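Local structure of TRAP-type C4-dicarboxylate:H+ symport system substrate-binding component DctP (Shewanella oneidensis, 4MX6) at residues A[36-41]-A[71-76]; A[229-234]-A[295-300]; A[117-122]-A[313-318]. The protein binds succinate in the periplasm and probably delivers C4-dicarboxylates to the membrane subunits of a TRAP-type proton symporter. All blocks are in the same frame, centred on the assembly; numbering follows the deposited sequence.

Interaction 1. Residues A[36-41]-A[71-76]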
# COMPACT_ATOMS: atom_id res chain seq x y z
N PRO A 36 5.09 22.69 -22.45
CA PRO A 36 5.88 22.00 -21.43
C PRO A 36 5.69 20.50 -21.58
O PRO A 36 4.64 20.07 -22.06
CB PRO A 36 5.25 22.47 -20.11
CG PRO A 36 4.49 23.72 -20.46
CD PRO A 36 4.04 23.54 -21.86
N VAL A 37 6.69 19.73 -21.20
CA VAL A 37 6.55 18.28 -21.21
C VAL A 37 5.55 17.90 -20.13
O VAL A 37 5.68 18.29 -18.97
CB VAL A 37 7.91 17.59 -21.00
CG1 VAL A 37 7.74 16.09 -20.82
CG2 VAL A 37 8.83 17.87 -22.18
N GLU A 38 4.52 17.16 -20.52
CA GLU A 38 3.53 16.69 -19.56
C GLU A 38 3.98 15.39 -18.92
O GLU A 38 4.28 14.41 -19.60
CB GLU A 38 2.16 16.49 -20.21
CG GLU A 38 1.07 16.05 -19.22
CD GLU A 38 -0.26 15.77 -19.88
OE1 GLU A 38 -0.30 15.63 -21.12
OE2 GLU A 38 -1.29 15.69 -19.16
N ILE A 39 4.01 15.41 -17.59
CA ILE A 39 4.30 14.24 -16.78
C ILE A 39 2.98 13.79 -16.15
O ILE A 39 2.34 14.57 -15.46
CB ILE A 39 5.28 14.61 -15.66
CG1 ILE A 39 6.66 14.97 -16.23
CG2 ILE A 39 5.42 13.48 -14.68
CD1 ILE A 39 7.60 15.54 -15.20
N LYS A 40 2.56 12.55 -16.42
CA LYS A 40 1.33 12.03 -15.83
C LYS A 40 1.63 11.14 -14.63
O LYS A 40 2.54 10.32 -14.68
CB LYS A 40 0.55 11.23 -16.87
CG LYS A 40 0.12 12.05 -18.06
CD LYS A 40 -0.74 11.25 -19.03
CE LYS A 40 -0.97 12.02 -20.32
NZ LYS A 40 -1.92 11.34 -21.22
N PHE A 41 0.86 11.34 -13.55
CA PHE A 41 0.96 10.58 -12.31
C PHE A 41 -0.44 10.05 -12.03
O PHE A 41 -1.35 10.84 -11.77
CB PHE A 41 1.43 11.49 -11.18
CG PHE A 41 1.89 10.78 -9.92
CD1 PHE A 41 1.29 9.63 -9.44
CD2 PHE A 41 2.93 11.30 -9.21
CE1 PHE A 41 1.74 9.01 -8.29
CE2 PHE A 41 3.39 10.68 -8.06
CZ PHE A 41 2.78 9.55 -7.60
N THR A 71 5.07 20.01 -16.63
CA THR A 71 3.85 20.10 -15.85
C THR A 71 3.47 18.70 -15.43
O THR A 71 3.76 17.75 -16.14
CB THR A 71 2.70 20.73 -16.66
OG1 THR A 71 1.57 20.95 -15.81
CG2 THR A 71 2.31 19.85 -17.84
N VAL A 72 2.84 18.56 -14.26
CA VAL A 72 2.42 17.26 -13.77
C VAL A 72 0.89 17.19 -13.74
O VAL A 72 0.26 18.03 -13.11
CB VAL A 72 2.95 16.99 -12.34
CG1 VAL A 72 2.53 15.60 -11.87
CG2 VAL A 72 4.45 17.13 -12.29
N SER A 73 0.32 16.22 -14.45
CA SER A 73 -1.11 15.95 -14.39
C SER A 73 -1.35 14.77 -13.46
O SER A 73 -0.75 13.71 -13.64
CB SER A 73 -1.66 15.64 -15.78
OG SER A 73 -1.50 16.76 -16.63
N VAL A 74 -2.21 14.97 -12.48
CA VAL A 74 -2.49 13.95 -11.48
C VAL A 74 -3.89 13.39 -11.69
O VAL A 74 -4.86 14.13 -11.82
CB VAL A 74 -2.36 14.53 -10.05
CG1 VAL A 74 -2.74 13.50 -9.00
CG2 VAL A 74 -0.94 15.04 -9.80
N PHE A 75 -3.99 12.05 -11.68
CA PHE A 75 -5.24 11.35 -11.96
C PHE A 75 -5.55 10.41 -10.80
O PHE A 75 -5.05 9.28 -10.77
CB PHE A 75 -5.12 10.55 -13.26
CG PHE A 75 -4.74 11.39 -14.45
CD1 PHE A 75 -3.40 11.62 -14.76
CD2 PHE A 75 -5.70 11.95 -15.26
CE1 PHE A 75 -3.04 12.39 -15.84
CE2 PHE A 75 -5.34 12.73 -16.36
CZ PHE A 75 -4.01 12.94 -16.64
N PRO A 76 -6.35 10.86 -9.82
CA PRO A 76 -6.66 10.04 -8.65
C PRO A 76 -7.80 9.06 -8.94
O PRO A 76 -8.38 9.08 -10.03
CB PRO A 76 -7.13 11.09 -7.63
CG PRO A 76 -7.85 12.10 -8.49
CD PRO A 76 -7.00 12.19 -9.75

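Interaction 2. Residues A[229-234]-A[295-300]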
# COMPACT_ATOMS: atom_id res chain seq x y z
N PHE A 229 -15.66 2.56 3.50
CA PHE A 229 -15.84 1.15 3.79
C PHE A 229 -16.57 0.97 5.14
O PHE A 229 -17.30 0.01 5.32
CB PHE A 229 -14.50 0.39 3.85
CG PHE A 229 -13.69 0.40 2.57
CD1 PHE A 229 -14.25 0.64 1.32
CD2 PHE A 229 -12.33 0.13 2.64
CE1 PHE A 229 -13.45 0.63 0.17
CE2 PHE A 229 -11.54 0.11 1.52
CZ PHE A 229 -12.09 0.36 0.29
N TYR A 230 -16.34 1.90 6.06
CA TYR A 230 -16.96 1.81 7.38
C TYR A 230 -18.48 1.98 7.34
O TYR A 230 -19.15 1.65 8.31
CB TYR A 230 -16.34 2.82 8.36
CG TYR A 230 -16.65 4.28 8.04
CD1 TYR A 230 -15.95 4.96 7.06
CD2 TYR A 230 -17.64 4.97 8.72
CE1 TYR A 230 -16.22 6.29 6.77
CE2 TYR A 230 -17.93 6.29 8.43
CZ TYR A 230 -17.22 6.95 7.45
OH TYR A 230 -17.48 8.28 7.15
N GLU A 231 -19.02 2.51 6.24
CA GLU A 231 -20.47 2.66 6.11
C GLU A 231 -21.15 1.36 5.67
O GLU A 231 -22.38 1.28 5.70
CB GLU A 231 -20.81 3.79 5.14
CG GLU A 231 -20.32 5.15 5.63
CD GLU A 231 -20.73 6.32 4.75
OE1 GLU A 231 -21.30 6.11 3.66
OE2 GLU A 231 -20.46 7.46 5.16
N VAL A 232 -20.37 0.35 5.31
CA VAL A 232 -20.92 -0.91 4.79
C VAL A 232 -20.27 -2.12 5.46
O VAL A 232 -20.35 -3.25 4.96
CB VAL A 232 -20.80 -0.99 3.25
CG1 VAL A 232 -21.79 -0.04 2.60
CG2 VAL A 232 -19.38 -0.70 2.80
N GLN A 233 -19.68 -1.88 6.62
CA GLN A 233 -19.07 -2.93 7.45
C GLN A 233 -19.44 -2.64 8.90
O GLN A 233 -19.16 -1.56 9.39
CB GLN A 233 -17.54 -2.93 7.30
CG GLN A 233 -17.08 -3.25 5.90
CD GLN A 233 -17.01 -4.74 5.67
OE1 GLN A 233 -15.95 -5.34 5.80
NE2 GLN A 233 -18.12 -5.35 5.29
N SER A 234 -20.04 -3.60 9.60
CA SER A 234 -20.49 -3.33 10.95
C SER A 234 -19.37 -3.31 12.00
O SER A 234 -19.57 -2.73 13.08
CB SER A 234 -21.58 -4.32 11.38
OG SER A 234 -21.08 -5.64 11.45
N SER A 295 -18.54 8.79 13.71
CA SER A 295 -19.73 8.49 12.90
C SER A 295 -20.70 7.56 13.61
O SER A 295 -21.90 7.57 13.32
CB SER A 295 -19.33 7.86 11.57
OG SER A 295 -19.00 6.49 11.73
N LYS A 296 -20.19 6.75 14.53
CA LYS A 296 -20.97 5.73 15.23
C LYS A 296 -21.57 4.67 14.29
O LYS A 296 -22.49 3.96 14.68
CB LYS A 296 -22.05 6.39 16.11
CG LYS A 296 -21.43 7.26 17.21
CD LYS A 296 -22.43 8.05 18.03
CE LYS A 296 -21.73 9.16 18.81
NZ LYS A 296 -22.58 10.38 18.98
N LEU A 297 -21.04 4.54 13.07
CA LEU A 297 -21.60 3.60 12.10
C LEU A 297 -20.97 2.22 12.13
O LEU A 297 -21.54 1.27 11.62
CB LEU A 297 -21.48 4.16 10.69
CG LEU A 297 -22.34 5.41 10.41
CD1 LEU A 297 -22.12 5.90 8.98
CD2 LEU A 297 -23.80 5.12 10.66
N SER A 298 -19.79 2.12 12.72
CA SER A 298 -19.08 0.86 12.75
C SER A 298 -18.41 0.69 14.10
O SER A 298 -17.81 1.62 14.64
CB SER A 298 -18.06 0.81 11.62
OG SER A 298 -17.53 -0.50 11.46
N GLN A 299 -18.51 -0.52 14.64
CA GLN A 299 -18.00 -0.79 15.98
C GLN A 299 -16.54 -1.16 15.94
O GLN A 299 -16.15 -2.09 15.24
CB GLN A 299 -18.78 -1.94 16.61
CG GLN A 299 -20.24 -1.67 16.89
CD GLN A 299 -20.70 -2.36 18.16
OE1 GLN A 299 -20.08 -2.22 19.21
NE2 GLN A 299 -21.78 -3.13 18.06
N LEU A 300 -15.74 -0.47 16.74
CA LEU A 300 -14.34 -0.79 16.92
C LEU A 300 -14.16 -2.01 17.83
O LEU A 300 -14.74 -2.08 18.91
CB LEU A 300 -13.62 0.40 17.54
CG LEU A 300 -12.17 0.08 17.90
CD1 LEU A 300 -11.36 -0.03 16.62
CD2 LEU A 300 -11.60 1.14 18.84
O HOH W 1 -21.56 0.63 8.98

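Interaction 3. Residues A[117-122]-A[313-318]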
# COMPACT_ATOMS: atom_id res chain seq x y z
N LEU A 117 4.02 -10.08 4.53
CA LEU A 117 3.95 -11.14 5.54
C LEU A 117 3.20 -10.67 6.80
O LEU A 117 3.49 -9.60 7.34
CB LEU A 117 5.34 -11.65 5.90
CG LEU A 117 6.07 -12.39 4.77
CD1 LEU A 117 7.47 -12.77 5.20
CD2 LEU A 117 5.31 -13.63 4.31
N PRO A 118 2.23 -11.46 7.26
CA PRO A 118 1.40 -10.99 8.37
C PRO A 118 2.17 -10.90 9.69
O PRO A 118 2.88 -11.83 10.07
CB PRO A 118 0.28 -12.02 8.43
CG PRO A 118 0.84 -13.25 7.72
CD PRO A 118 1.71 -12.70 6.66
N PHE A 119 2.01 -9.78 10.37
CA PHE A 119 2.63 -9.50 11.66
C PHE A 119 4.17 -9.48 11.61
O PHE A 119 4.84 -9.60 12.63
CB PHE A 119 2.13 -10.47 12.75
CG PHE A 119 0.65 -10.36 13.02
CD1 PHE A 119 0.15 -9.32 13.78
CD2 PHE A 119 -0.23 -11.30 12.52
CE1 PHE A 119 -1.22 -9.23 14.02
CE2 PHE A 119 -1.59 -11.21 12.77
CZ PHE A 119 -2.07 -10.17 13.53
N LEU A 120 4.74 -9.27 10.43
CA LEU A 120 6.19 -9.14 10.33
C LEU A 120 6.71 -7.89 11.04
O LEU A 120 7.69 -7.96 11.79
CB LEU A 120 6.61 -9.14 8.86
CG LEU A 120 8.11 -9.01 8.59
CD1 LEU A 120 8.92 -10.12 9.27
CD2 LEU A 120 8.34 -9.01 7.08
N PHE A 121 6.07 -6.76 10.77
CA PHE A 121 6.45 -5.49 11.37
C PHE A 121 5.49 -5.11 12.48
O PHE A 121 4.27 -5.17 12.32
CB PHE A 121 6.44 -4.39 10.31
CG PHE A 121 7.35 -4.67 9.15
CD1 PHE A 121 8.72 -4.57 9.28
CD2 PHE A 121 6.83 -5.03 7.92
CE1 PHE A 121 9.57 -4.83 8.21
CE2 PHE A 121 7.68 -5.29 6.85
CZ PHE A 121 9.05 -5.20 7.01
N ASN A 122 6.04 -4.71 13.62
CA ASN A 122 5.20 -4.33 14.75
C ASN A 122 4.41 -3.06 14.46
O ASN A 122 3.24 -2.92 14.85
CB ASN A 122 6.04 -4.07 16.00
CG ASN A 122 6.66 -5.33 16.58
OD1 ASN A 122 6.27 -6.44 16.23
ND2 ASN A 122 7.64 -5.16 17.47
N ASP A 313 0.32 -16.30 15.83
CA ASP A 313 0.75 -17.69 15.76
C ASP A 313 0.20 -18.43 14.54
O ASP A 313 0.92 -19.18 13.89
CB ASP A 313 0.34 -18.44 17.04
CG ASP A 313 1.13 -18.00 18.26
OD1 ASP A 313 2.14 -17.29 18.11
OD2 ASP A 313 0.75 -18.40 19.38
N VAL A 314 -1.08 -18.22 14.25
CA VAL A 314 -1.72 -18.90 13.13
C VAL A 314 -1.21 -18.39 11.77
O VAL A 314 -1.33 -19.08 10.75
CB VAL A 314 -3.26 -18.78 13.22
CG1 VAL A 314 -3.73 -17.40 12.79
CG2 VAL A 314 -3.93 -19.82 12.39
N MET A 315 -0.61 -17.20 11.75
CA MET A 315 -0.12 -16.59 10.52
C MET A 315 1.34 -16.94 10.20
O MET A 315 1.77 -16.77 9.08
CB MET A 315 -0.29 -15.07 10.55
CG MET A 315 -1.72 -14.63 10.49
SD MET A 315 -2.53 -15.17 8.97
CE MET A 315 -4.16 -14.46 9.23
N LYS A 316 2.09 -17.43 11.18
CA LYS A 316 3.51 -17.74 10.97
C LYS A 316 3.74 -18.74 9.83
O LYS A 316 4.71 -18.59 9.10
CB LYS A 316 4.17 -18.20 12.27
CG LYS A 316 4.45 -17.07 13.25
CD LYS A 316 5.61 -16.21 12.79
CE LYS A 316 5.95 -15.12 13.80
NZ LYS A 316 6.35 -15.66 15.12
N PRO A 317 2.84 -19.73 9.65
CA PRO A 317 3.07 -20.63 8.51
C PRO A 317 3.06 -19.94 7.13
O PRO A 317 3.61 -20.49 6.18
CB PRO A 317 1.94 -21.66 8.63
CG PRO A 317 1.66 -21.70 10.08
CD PRO A 317 1.77 -20.24 10.52
N VAL A 318 2.47 -18.75 7.02
CA VAL A 318 2.53 -18.01 5.76
C VAL A 318 3.97 -17.62 5.48
O VAL A 318 4.43 -17.67 4.34
CB VAL A 318 1.62 -16.76 5.82
CG1 VAL A 318 1.77 -15.94 4.55
CG2 VAL A 318 0.17 -17.16 6.05

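Interaction 1. Residues A[36-41]-A[71-76]
A beta-alpha-beta crossover pairs strand 37-42 with strand 70-75 through helix 50-65, and the two strands run parallel in this family 7 solute-binding protein. E38 sits abreast of T71, I39 of V72, K40 of S73 and F41 of V74. The backbone ladder begins with T71 N giving its hydrogen to V37 O (3.0 Å) and ends with F75 N on F41 O (2.9 Å). On the face of E38, K40, T71 and S73 a side-chain bond adds to it: E38 CG stands anti to the backbone N (chi1 -178°), and the chain, extended beyond it, carries OE2 to S73 OG (2.8 Å), which donates to the anti side of the carboxylate. An alanine in place of S73 would probably leave E38 OE2 without this donor and its carboxylate freer to turn. T71 OG1 is held by E63 of the crossing helix. On the other face lie I39, F41, V72 and V74: V72 packs on V62, V74 on A55, and F41 on M54 and F58, its side chain about 5 Å from that of the succinate-binding K51. K40 crosses F75 obliquely, K40 CG lying 3.9 Å from F75 CE1, while F41 O approaches the edge of that ring, 3.7 Å from CD1.

Interaction 2. Residues A[229-234]-A[295-300]
The ring of Y230 meets S295 and L297 obliquely, while one of its faces carries the CG of its own neighbour E231, 3.8 Å above the plane and offset toward the rim. S295 OG comes within 3.5 Å of Y230 CE2, and L297 CD1 reaches the same carbon at 4.2 Å. The ring gets there because CG of Y230 stands between the backbone N and the carbonyl carbon (chi1 68°). L297 CD1 also touches E231 CG at 3.9 Å, so the leucine tip rests against both side chains. S295 OG accepts from L297 N, closing an ST turn, and also bonds to I292 O in the helix just before; K296, with positive phi, leaves helical geometry. Past the ring the contact turns polar. S298 OG donates to Q233 O (2.8 Å), standing above the plane of that carbonyl, and Q299 N donates to S234 O (2.9 Å) in a nearly straight bond of 174°. A water lies 2.7 Å from both Y230 O and L297 O and links the two carbonyls, though its acceptors outnumber its protons. The Q233 amide is held by T162 OG1 at OE1 and by D215 O and V232 O at NE2. The arrangement joins the exit of the long helix 260-295 to a 3-10 turn, and its last backbone bond leads into the parallel pairing of strands 235-237 and 299-301 at the sheet margin.

Interaction 3. Residues A[117-122]-A[313-318]
P118 lays its ring against M315 and V318, the two inward-facing residues of helix 305-326 that carry this contact. P118 CG approaches M315 CB to 3.5 Å, and the proline ring and methionine side chain cross at about a right angle. One step along the ring, P118 CD lies 3.9 Å from V318 CG1, the branch that stands anti to its backbone N (chi1 176°). The proline spans two side chains three residues apart on the helix. M315 bends at chi2 (-61°), and its SD stays near the proline, 4.1 Å from P118 CG. Beside P118, F119 presents the edge of its ring: M315 CG lies near the ring plane, 4.1 Å from F119 CE2. L117 completes the apolar patch, with its CD2 4.2 Å from V318 CG1. The three loop residues are presented by a type II beta turn from L117 to L120, whose third position, F119, adopts positive phi; its closing bond, L120 N to L117 O, is weak. The helix is kinked at P317, which has no N-H, and V318, whose N bonds M315 O rather than the turn before. P118 O is bonded by W319 NE1, which ties the turn to the helix. V185 of helix 184-191 touches L117 and V318, Q189 touches P118 and M315, I331 of helix 328-337 touches L117, and F119 continues onto R308, W311 and V312 of helix 305-326.

How the interactions relate
The three contacts lie in separate parts of one chain. Interaction 1 closes before the others open, while interaction 2 is nested within the long loop closed by interaction 3. Interactions 1 and 3 lie on opposite sides of the chain's centre, about 39 Å apart centre to centre; the centres of interactions 1 and 2 are about 36 Å apart and those of 2 and 3 about 26 Å. None touches another. Strand 299-301 of interaction 2 is followed in the chain by helix 305-326 of interaction 3. The side chains of F41 and Q233 lie about 10 and 12 Å from bound succinate, so interactions 1 and 2 probably help hold elements near the site, whereas interaction 3 packs helix 305-326 on a loop away from it.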